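Local atomic coordinates of penicillin binding protein 2X (Streptococcus thermophilus, PDB entry 5U47), a protein that probably acts as a transpeptidase that cross-links adjacent peptidoglycan strands in the septal wall, and binds penicillin. Residues D214-Y219 with V441-K446; E589-T594 with K633-A638; E626-D631 with E640-M645. The protein carries 1 engineered substitution. All blocks are in the same frame, centred on the assembly; numbering follows the deposited sequence.

Interaction 1. Residues D214-Y219 with V441-K446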
loop_
_atom_site.group_PDB
_atom_site.type_symbol
_atom_site.label_atom_id
_atom_site.label_comp_id
_atom_site.label_asym_id
_atom_site.label_seq_id
_atom_site.Cartn_x
_atom_site.Cartn_y
_atom_site.Cartn_z
ATOM N N ASP A 214 -10.405 9.538 -20.892
ATOM C CA ASP A 214 -10.570 8.886 -19.586
ATOM C C ASP A 214 -9.249 8.470 -18.938
ATOM O O ASP A 214 -8.295 8.123 -19.615
ATOM C CB ASP A 214 -11.425 7.620 -19.716
ATOM C CG ASP A 214 -12.874 7.898 -20.112
ATOM O OD1 ASP A 214 -13.307 9.067 -20.183
ATOM O OD2 ASP A 214 -13.592 6.907 -20.324
ATOM N N GLY A 215 -9.222 8.488 -17.612
ATOM C CA GLY A 215 -8.070 8.029 -16.878
ATOM C C GLY A 215 -7.965 6.515 -17.007
ATOM O O GLY A 215 -8.885 5.858 -17.469
ATOM N N LYS A 216 -6.821 5.970 -16.622
ATOM C CA LYS A 216 -6.615 4.531 -16.683
ATOM C C LYS A 216 -7.226 3.878 -15.457
ATOM O O LYS A 216 -7.343 4.493 -14.400
ATOM C CB LYS A 216 -5.127 4.229 -16.801
ATOM C CG LYS A 216 -4.553 4.693 -18.143
ATOM C CD LYS A 216 -3.061 4.537 -18.213
ATOM C CE LYS A 216 -2.514 4.990 -19.564
ATOM N NZ LYS A 216 -1.018 4.851 -19.618
ATOM N N ASN A 217 -7.692 2.657 -15.619
ATOM C CA ASN A 217 -8.231 1.926 -14.476
ATOM C C ASN A 217 -7.094 1.185 -13.752
ATOM O O ASN A 217 -6.111 0.736 -14.379
ATOM C CB ASN A 217 -9.310 0.938 -14.923
ATOM C CG ASN A 217 -10.537 1.621 -15.496
ATOM O OD1 ASN A 217 -10.883 2.745 -15.144
ATOM N ND2 ASN A 217 -11.198 0.927 -16.392
ATOM N N ILE A 218 -7.226 1.064 -12.430
ATOM C CA ILE A 218 -6.223 0.383 -11.621
ATOM C C ILE A 218 -6.858 -0.788 -10.932
ATOM O O ILE A 218 -7.822 -0.603 -10.198
ATOM C CB ILE A 218 -5.621 1.329 -10.551
ATOM C CG1 ILE A 218 -4.949 2.538 -11.201
ATOM C CG2 ILE A 218 -4.631 0.586 -9.658
ATOM C CD1 ILE A 218 -3.694 2.221 -11.961
ATOM N N TYR A 219 -6.355 -1.984 -11.217
ATOM C CA TYR A 219 -6.765 -3.191 -10.532
ATOM C C TYR A 219 -5.742 -3.417 -9.437
ATOM O O TYR A 219 -4.578 -3.663 -9.720
ATOM C CB TYR A 219 -6.784 -4.404 -11.468
ATOM C CG TYR A 219 -7.867 -4.334 -12.523
ATOM C CD1 TYR A 219 -7.720 -3.525 -13.638
ATOM C CD2 TYR A 219 -9.027 -5.087 -12.410
ATOM C CE1 TYR A 219 -8.715 -3.451 -14.621
ATOM C CE2 TYR A 219 -10.032 -5.015 -13.386
ATOM C CZ TYR A 219 -9.859 -4.201 -14.485
ATOM O OH TYR A 219 -10.831 -4.128 -15.441
ATOM N N VAL A 441 -2.780 -2.138 -14.744
ATOM C CA VAL A 441 -3.126 -0.769 -15.122
ATOM C C VAL A 441 -3.722 -0.937 -16.520
ATOM O O VAL A 441 -3.068 -1.496 -17.414
ATOM C CB VAL A 441 -1.887 0.134 -15.194
ATOM C CG1 VAL A 441 -2.262 1.549 -15.629
ATOM C CG2 VAL A 441 -1.151 0.134 -13.862
ATOM N N ALA A 442 -4.961 -0.477 -16.708
ATOM C CA ALA A 442 -5.671 -0.696 -17.966
ATOM C C ALA A 442 -6.123 0.577 -18.638
ATOM O O ALA A 442 -6.664 1.491 -17.982
ATOM C CB ALA A 442 -6.878 -1.600 -17.730
ATOM N N ASP A 443 -5.880 0.641 -19.946
ATOM C CA ASP A 443 -6.347 1.742 -20.754
ATOM C C ASP A 443 -7.534 1.158 -21.519
ATOM O O ASP A 443 -7.353 0.453 -22.526
ATOM C CB ASP A 443 -5.259 2.277 -21.691
ATOM C CG ASP A 443 -5.759 3.444 -22.555
ATOM O OD1 ASP A 443 -6.940 3.435 -22.957
ATOM O OD2 ASP A 443 -4.975 4.372 -22.849
ATOM N N THR A 444 -8.740 1.431 -21.022
ATOM C CA THR A 444 -9.975 0.910 -21.632
ATOM C C THR A 444 -10.344 1.583 -22.935
ATOM O O THR A 444 -11.133 1.038 -23.690
ATOM C CB THR A 444 -11.187 1.017 -20.686
ATOM O OG1 THR A 444 -11.340 2.373 -20.267
ATOM C CG2 THR A 444 -10.987 0.134 -19.486
ATOM N N ASN A 445 -9.800 2.770 -23.183
ATOM C CA ASN A 445 -10.058 3.477 -24.423
ATOM C C ASN A 445 -9.326 2.729 -25.540
ATOM O O ASN A 445 -9.892 2.455 -26.592
ATOM C CB ASN A 445 -9.530 4.928 -24.372
ATOM C CG ASN A 445 -9.957 5.685 -23.113
ATOM O OD1 ASN A 445 -9.100 6.164 -22.334
ATOM N ND2 ASN A 445 -11.275 5.769 -22.881
ATOM N N LYS A 446 -8.064 2.366 -25.281
ATOM C CA LYS A 446 -7.226 1.700 -26.280
ATOM C C LYS A 446 -7.287 0.193 -26.274
ATOM O O LYS A 446 -6.876 -0.445 -27.240
ATOM C CB LYS A 446 -5.774 2.141 -26.113
ATOM C CG LYS A 446 -5.547 3.631 -26.302
ATOM C CD LYS A 446 -6.047 4.100 -27.656
ATOM C CE LYS A 446 -5.686 5.543 -27.926
ATOM N NZ LYS A 446 -6.394 5.984 -29.158
HETATM O O HOH W 1 -8.545 4.291 -19.957
#

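Interaction 2. Residues E589-T594 with K633-A638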
loop_
_atom_site.group_PDB
_atom_site.type_symbol
_atom_site.label_atom_id
_atom_site.label_comp_id
_atom_site.label_asym_id
_atom_site.label_seq_id
_atom_site.Cartn_x
_atom_site.Cartn_y
_atom_site.Cartn_z
ATOM N N GLU A 589 -0.108 -4.981 -24.934
ATOM C CA GLU A 589 0.484 -4.303 -23.790
ATOM C C GLU A 589 0.660 -2.800 -24.035
ATOM O O GLU A 589 1.132 -2.391 -25.079
ATOM C CB GLU A 589 1.818 -4.967 -23.386
ATOM C CG GLU A 589 2.363 -4.438 -22.058
ATOM C CD GLU A 589 3.625 -5.137 -21.612
ATOM O OE1 GLU A 589 4.684 -4.566 -21.877
ATOM O OE2 GLU A 589 3.568 -6.265 -21.037
ATOM N N THR A 590 0.295 -1.987 -23.046
ATOM C CA THR A 590 0.422 -0.522 -23.146
ATOM C C THR A 590 1.900 -0.161 -23.130
ATOM O O THR A 590 2.676 -0.712 -22.339
ATOM C CB THR A 590 -0.255 0.207 -21.948
ATOM O OG1 THR A 590 -1.561 -0.328 -21.701
ATOM C CG2 THR A 590 -0.364 1.707 -22.220
ATOM N N SER A 591 2.300 0.748 -24.010
ATOM C CA SER A 591 3.691 1.179 -24.065
ATOM C C SER A 591 3.989 2.157 -22.915
ATOM O O SER A 591 3.082 2.857 -22.423
ATOM C CB SER A 591 4.001 1.820 -25.431
ATOM O OG SER A 591 3.298 3.040 -25.575
ATOM N N TYR A 592 5.248 2.180 -22.471
ATOM C CA TYR A 592 5.695 3.108 -21.417
ATOM C C TYR A 592 7.166 3.460 -21.622
ATOM O O TYR A 592 7.952 2.607 -22.018
ATOM C CB TYR A 592 5.539 2.504 -19.999
ATOM C CG TYR A 592 6.068 3.415 -18.902
ATOM C CD1 TYR A 592 5.350 4.555 -18.503
ATOM C CD2 TYR A 592 7.302 3.172 -18.295
ATOM C CE1 TYR A 592 5.840 5.411 -17.529
ATOM C CE2 TYR A 592 7.800 4.022 -17.309
ATOM C CZ TYR A 592 7.065 5.127 -16.917
ATOM O OH TYR A 592 7.565 5.970 -15.935
ATOM N N GLN A 593 7.514 4.718 -21.375
ATOM C CA GLN A 593 8.907 5.165 -21.437
ATOM C C GLN A 593 9.174 6.119 -20.262
ATOM O O GLN A 593 8.266 6.793 -19.774
ATOM C CB GLN A 593 9.245 5.755 -22.818
ATOM C CG GLN A 593 8.340 6.850 -23.310
ATOM C CD GLN A 593 8.629 7.235 -24.764
ATOM O OE1 GLN A 593 8.566 6.406 -25.679
ATOM N NE2 GLN A 593 8.926 8.491 -24.976
ATOM N N THR A 594 10.401 6.141 -19.773
ATOM C CA THR A 594 10.710 6.950 -18.599
ATOM C C THR A 594 10.660 8.428 -18.833
ATOM O O THR A 594 10.301 9.174 -17.926
ATOM C CB THR A 594 12.128 6.697 -18.045
ATOM O OG1 THR A 594 13.110 7.091 -19.006
ATOM C CG2 THR A 594 12.345 5.243 -17.692
ATOM N N LYS A 633 13.444 7.492 -24.331
ATOM C CA LYS A 633 12.339 7.153 -25.229
ATOM C C LYS A 633 12.304 5.672 -25.574
ATOM O O LYS A 633 11.685 5.268 -26.557
ATOM C CB LYS A 633 12.409 7.989 -26.516
ATOM C CG LYS A 633 12.222 9.474 -26.277
ATOM C CD LYS A 633 12.218 10.248 -27.588
ATOM C CE LYS A 633 11.832 11.693 -27.335
ATOM N NZ LYS A 633 11.824 12.485 -28.591
ATOM N N GLU A 634 12.970 4.873 -24.759
ATOM C CA GLU A 634 13.006 3.456 -24.950
ATOM C C GLU A 634 11.767 2.861 -24.277
ATOM O O GLU A 634 11.440 3.214 -23.145
ATOM C CB GLU A 634 14.276 2.903 -24.312
ATOM C CG GLU A 634 14.497 1.432 -24.566
ATOM C CD GLU A 634 15.882 0.959 -24.157
ATOM O OE1 GLU A 634 16.799 1.802 -24.000
ATOM O OE2 GLU A 634 16.044 -0.272 -23.997
ATOM N N ASN A 635 11.066 1.978 -24.979
ATOM C CA ASN A 635 9.878 1.363 -24.405
ATOM C C ASN A 635 10.300 0.378 -23.342
ATOM O O ASN A 635 11.245 -0.383 -23.553
ATOM C CB ASN A 635 9.037 0.638 -25.443
ATOM C CG ASN A 635 7.746 0.124 -24.841
ATOM O OD1 ASN A 635 6.882 0.915 -24.476
ATOM N ND2 ASN A 635 7.622 -1.196 -24.707
ATOM N N ILE A 636 9.625 0.425 -22.189
ATOM C CA ILE A 636 9.900 -0.466 -21.080
ATOM C C ILE A 636 8.653 -1.343 -20.881
ATOM O O ILE A 636 7.561 -0.833 -20.599
ATOM C CB ILE A 636 10.196 0.305 -19.788
ATOM C CG1 ILE A 636 11.327 1.294 -19.997
ATOM C CG2 ILE A 636 10.608 -0.645 -18.672
ATOM C CD1 ILE A 636 11.572 2.137 -18.767
ATOM N N LYS A 637 8.818 -2.652 -21.054
ATOM C CA LYS A 637 7.709 -3.585 -20.915
ATOM C C LYS A 637 7.306 -3.702 -19.459
ATOM O O LYS A 637 8.075 -3.365 -18.565
ATOM C CB LYS A 637 8.101 -4.964 -21.450
ATOM C CG LYS A 637 8.403 -4.958 -22.949
ATOM C CD LYS A 637 8.820 -6.313 -23.481
ATOM C CE LYS A 637 9.025 -6.210 -24.986
ATOM N NZ LYS A 637 9.435 -7.500 -25.614
ATOM N N ALA A 638 6.094 -4.180 -19.230
ATOM C CA ALA A 638 5.660 -4.443 -17.874
ATOM C C ALA A 638 6.640 -5.453 -17.256
ATOM O O ALA A 638 7.036 -6.430 -17.898
ATOM C CB ALA A 638 4.243 -4.994 -17.854
HETATM O O HOH W 2 5.809 -7.607 -20.108
HETATM O O HOH W 3 5.113 -2.455 -23.362
HETATM O O HOH W 4 7.137 3.497 -25.188
HETATM O O HOH W 5 12.296 4.619 -21.061
#

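Interaction 3. Residues E626-D631 with E640-M645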
loop_
_atom_site.group_PDB
_atom_site.type_symbol
_atom_site.label_atom_id
_atom_site.label_comp_id
_atom_site.label_asym_id
_atom_site.label_seq_id
_atom_site.Cartn_x
_atom_site.Cartn_y
_atom_site.Cartn_z
ATOM N N GLU A 626 22.410 9.486 -12.098
ATOM C CA GLU A 626 23.547 9.740 -12.975
ATOM C C GLU A 626 23.432 8.956 -14.289
ATOM O O GLU A 626 23.732 9.493 -15.355
ATOM C CB GLU A 626 24.847 9.404 -12.258
ATOM C CG GLU A 626 26.089 9.683 -13.071
ATOM C CD GLU A 626 27.357 9.434 -12.283
ATOM O OE1 GLU A 626 27.421 9.831 -11.096
ATOM O OE2 GLU A 626 28.296 8.844 -12.854
ATOM N N LYS A 627 23.035 7.688 -14.214
ATOM C CA LYS A 627 22.850 6.869 -15.419
ATOM C C LYS A 627 21.677 5.935 -15.262
ATOM O O LYS A 627 21.309 5.561 -14.126
ATOM C CB LYS A 627 24.087 6.028 -15.725
ATOM C CG LYS A 627 25.287 6.823 -16.170
ATOM C CD LYS A 627 26.476 5.926 -16.445
ATOM C CE LYS A 627 27.709 6.771 -16.721
ATOM N NZ LYS A 627 28.915 5.926 -16.890
ATOM N N VAL A 628 21.103 5.549 -16.400
ATOM C CA VAL A 628 19.978 4.608 -16.430
ATOM C C VAL A 628 20.259 3.594 -17.535
ATOM O O VAL A 628 20.793 3.970 -18.596
ATOM C CB VAL A 628 18.638 5.332 -16.675
ATOM C CG1 VAL A 628 17.465 4.375 -16.511
ATOM C CG2 VAL A 628 18.482 6.507 -15.708
ATOM N N SER A 629 19.882 2.329 -17.310
ATOM C CA SER A 629 20.178 1.244 -18.273
ATOM C C SER A 629 19.315 1.239 -19.546
ATOM O O SER A 629 19.555 0.433 -20.444
ATOM C CB SER A 629 20.077 -0.121 -17.599
ATOM O OG SER A 629 18.747 -0.418 -17.224
ATOM N N VAL A 630 18.307 2.103 -19.589
ATOM C CA VAL A 630 17.440 2.285 -20.744
ATOM C C VAL A 630 17.359 3.789 -21.017
ATOM O O VAL A 630 17.486 4.617 -20.095
ATOM C CB VAL A 630 16.022 1.699 -20.533
ATOM C CG1 VAL A 630 16.088 0.180 -20.363
ATOM C CG2 VAL A 630 15.312 2.346 -19.346
ATOM N N ASP A 631 17.129 4.128 -22.277
ATOM C CA ASP A 631 17.064 5.518 -22.713
ATOM C C ASP A 631 15.690 6.159 -22.454
ATOM O O ASP A 631 14.700 5.469 -22.238
ATOM C CB ASP A 631 17.413 5.595 -24.204
ATOM C CG ASP A 631 18.824 5.083 -24.515
ATOM O OD1 ASP A 631 19.716 5.175 -23.635
ATOM O OD2 ASP A 631 19.036 4.615 -25.657
ATOM N N GLU A 640 9.727 -5.183 -16.651
ATOM C CA GLU A 640 11.091 -5.134 -17.096
ATOM C C GLU A 640 11.979 -4.545 -15.968
ATOM O O GLU A 640 11.619 -3.588 -15.308
ATOM C CB GLU A 640 11.204 -4.325 -18.387
ATOM C CG GLU A 640 12.622 -4.189 -18.909
ATOM C CD GLU A 640 12.684 -3.583 -20.301
ATOM O OE1 GLU A 640 11.643 -3.556 -20.999
ATOM O OE2 GLU A 640 13.778 -3.152 -20.693
ATOM N N GLN A 641 13.128 -5.174 -15.765
ATOM C CA GLN A 641 14.069 -4.776 -14.744
ATOM C C GLN A 641 15.072 -3.804 -15.344
ATOM O O GLN A 641 15.697 -4.106 -16.352
ATOM C CB GLN A 641 14.794 -6.010 -14.242
ATOM C CG GLN A 641 15.717 -5.798 -13.054
ATOM C CD GLN A 641 16.529 -7.054 -12.797
ATOM O OE1 GLN A 641 17.521 -7.308 -13.484
ATOM N NE2 GLN A 641 16.084 -7.868 -11.834
ATOM N N ILE A 642 15.241 -2.649 -14.713
ATOM C CA ILE A 642 16.185 -1.652 -15.196
ATOM C C ILE A 642 17.076 -1.180 -14.056
ATOM O O ILE A 642 16.715 -1.318 -12.876
ATOM C CB ILE A 642 15.471 -0.442 -15.850
ATOM C CG1 ILE A 642 14.723 0.397 -14.809
ATOM C CG2 ILE A 642 14.556 -0.916 -16.985
ATOM C CD1 ILE A 642 14.316 1.759 -15.321
ATOM N N LEU A 643 18.233 -0.626 -14.412
ATOM C CA LEU A 643 19.171 -0.096 -13.425
ATOM C C LEU A 643 19.141 1.426 -13.416
ATOM O O LEU A 643 19.129 2.047 -14.475
ATOM C CB LEU A 643 20.589 -0.507 -13.742
ATOM C CG LEU A 643 20.943 -1.979 -13.832
ATOM C CD1 LEU A 643 22.420 -2.090 -14.191
ATOM C CD2 LEU A 643 20.626 -2.694 -12.524
ATOM N N ILE A 644 19.132 2.002 -12.221
ATOM C CA ILE A 644 19.210 3.446 -12.009
ATOM C C ILE A 644 20.463 3.621 -11.161
ATOM O O ILE A 644 20.481 3.236 -9.983
ATOM C CB ILE A 644 17.980 4.002 -11.265
ATOM C CG1 ILE A 644 16.708 3.821 -12.092
ATOM C CG2 ILE A 644 18.150 5.484 -10.940
ATOM C CD1 ILE A 644 15.443 4.151 -11.314
ATOM N N MET A 645 21.527 4.156 -11.757
ATOM C CA MET A 645 22.762 4.382 -10.999
ATOM C C MET A 645 22.749 5.788 -10.440
ATOM O O MET A 645 22.668 6.745 -11.193
ATOM C CB MET A 645 24.005 4.193 -11.853
ATOM C CG MET A 645 25.306 4.136 -11.040
ATOM S SD MET A 645 26.743 3.983 -12.115
ATOM C CE MET A 645 26.893 5.660 -12.716
HETATM O O HOH W 6 17.976 -2.622 -18.376
#

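Interaction 1. Residues D214-Y219 with V441-K446
I218 and V441 meet methyl to methyl because a chi2 of -69° in I218 swings CD1 across to V441, which sets CG1 anti to its backbone N (chi1 178°) and CG2 beside that N. The two side chains lie side by side and point the same way, with I218 CD1 at 3.8 Å from V441 CG2. The extended chain of K216 crosses V441 at a slant, its CD 4.0 Å from V441 CG1. K216 NZ stops 5.1 Å from D443 OD2, too far for an ion pair, though the opposite charges may still attract.

I218 and V441 form a non-hydrogen-bonded antiparallel pair. Beside it N217 and A442 make the hydrogen-bonded one, with N217 N to A442 O at 2.8 Å and A442 N to N217 O at 2.9 Å. On the face of N217 and A442, A442 CB sits at the edge of the Y219 ring, 4.1 Å from CE1. Beyond the strands a water links G215 O to N445 OD1; where strand 438-443 ends, D443 OD1 accepts from K446 N in an Asx motif. Strand 217-220 runs between strands 35-36 and 438-443, with T34 N bound to N217 OD1 and helix 181-184 against K216 and I218.

Interaction 2. Residues E589-T594 with K633-A638
N635 reaches S591 and Y592 with CB, CG and OD1. Its CB lies 4.1 Å from Y592 O, and with CG anti to the backbone N (chi1 -175°) the amide carbon comes within 3.8 Å of the same oxygen. At the tip, OD1 accepts from Y592 N at 2.9 Å, the donor tilted 24° from the amide plane, while S591 CB packs against it and a water donates a second hydrogen bond to it. ND2, on the other branch, donates to a different water, which in turn donates to E589 OE1 and T590 O. The side-chain carbonyl of N635 pairs with the N-H of Y592, and the backbone takes up the O of Y592: I636 N donates to it at 2.8 Å, nearly along the C=O axis.

Toward A638 the partner is a carboxylate. E589 OE1 accepts from A638 N at 3.0 Å, approached from above the carboxylate plane (56° out of it), and E589 OE2 touches A638 CB at 3.5 Å. A water joins OE2 to A638 O, so the carboxylate holds A638 N directly and A638 O through the water.

At the other end T594 CG2 and I636 CD1 are pressed to 3.4 Å, tight for two methyls, with the side chains crossing at about a right angle. Q593 runs alongside K633, its NE2 3.7 Å from K633 CG.

R450, from strand 448-451, donates through NH1 to T590 O and I636 O, so this contact borders the sheet that includes strand 438-443. Two extended loops, joined by one main-chain bond and several side-chain and water bridges, thus close one margin of a PASTA domain, next to its helix 602-611, on which Y592 and T594 pack.

Interaction 3. Residues E626-D631 with E640-M645
A classic beta bulge brings E626 and K627 together opposite M645, whose O accepts from both. E626 N lies 2.9 Å from M645 O, close to the direction of the C=O bond, whereas K627 N comes in longer, 3.2 Å from M645 O, in the carbonyl plane and on a lone pair. M645 N returns a bond of 2.8 Å to K627 O. The M645 side chain runs beside those of the two bulge residues and points the same way, and its bend at chi3 (77°) brings CE against both: 3.5 Å from E626 OE2 and 3.8 Å from K627 CD.

These are the edge strand 625-628 and the central strand 641-646 of the three-stranded sheet of a PASTA domain, with strand 615-619 on the far side of the centre. Helix 602-611 covers the face of I642 and I644 through L609. On the face of K627 and L643, helix 660-670 of the following PASTA domain packs through W669.

Past V628 and I644, a non-hydrogen-bonded pair, the strand pairing passes to a side chain. S629 N still donates to L643 O at 2.9 Å, but L643 N finds S629 OG at 2.9 Å, almost straight at 175°. A water sits on that same hydroxyl. V630 then turns its CG1 onto I642 CG2 at 3.9 Å, the two side chains at about a right angle.

Overall arrangement
Interactions 1 and 2 lie in series along the chain. With centres about 15 Å apart, they meet where K216 NZ packs on T590 CG2 at 4.1 Å; strand 448-451 pairs with strand 438-443 of interaction 1 and bonds to T590 of interaction 2. Interactions 2 and 3 belong to one PASTA domain and alternate along the chain, their centres about 13 Å apart; I636 CD1 rests on V630 CG2 at 3.8 Å. Interactions 1 and 3 do not touch, their nearest atoms being about 12 Å apart. None of the three includes the probable SxxK residues S295 and K298 of the transpeptidase domain.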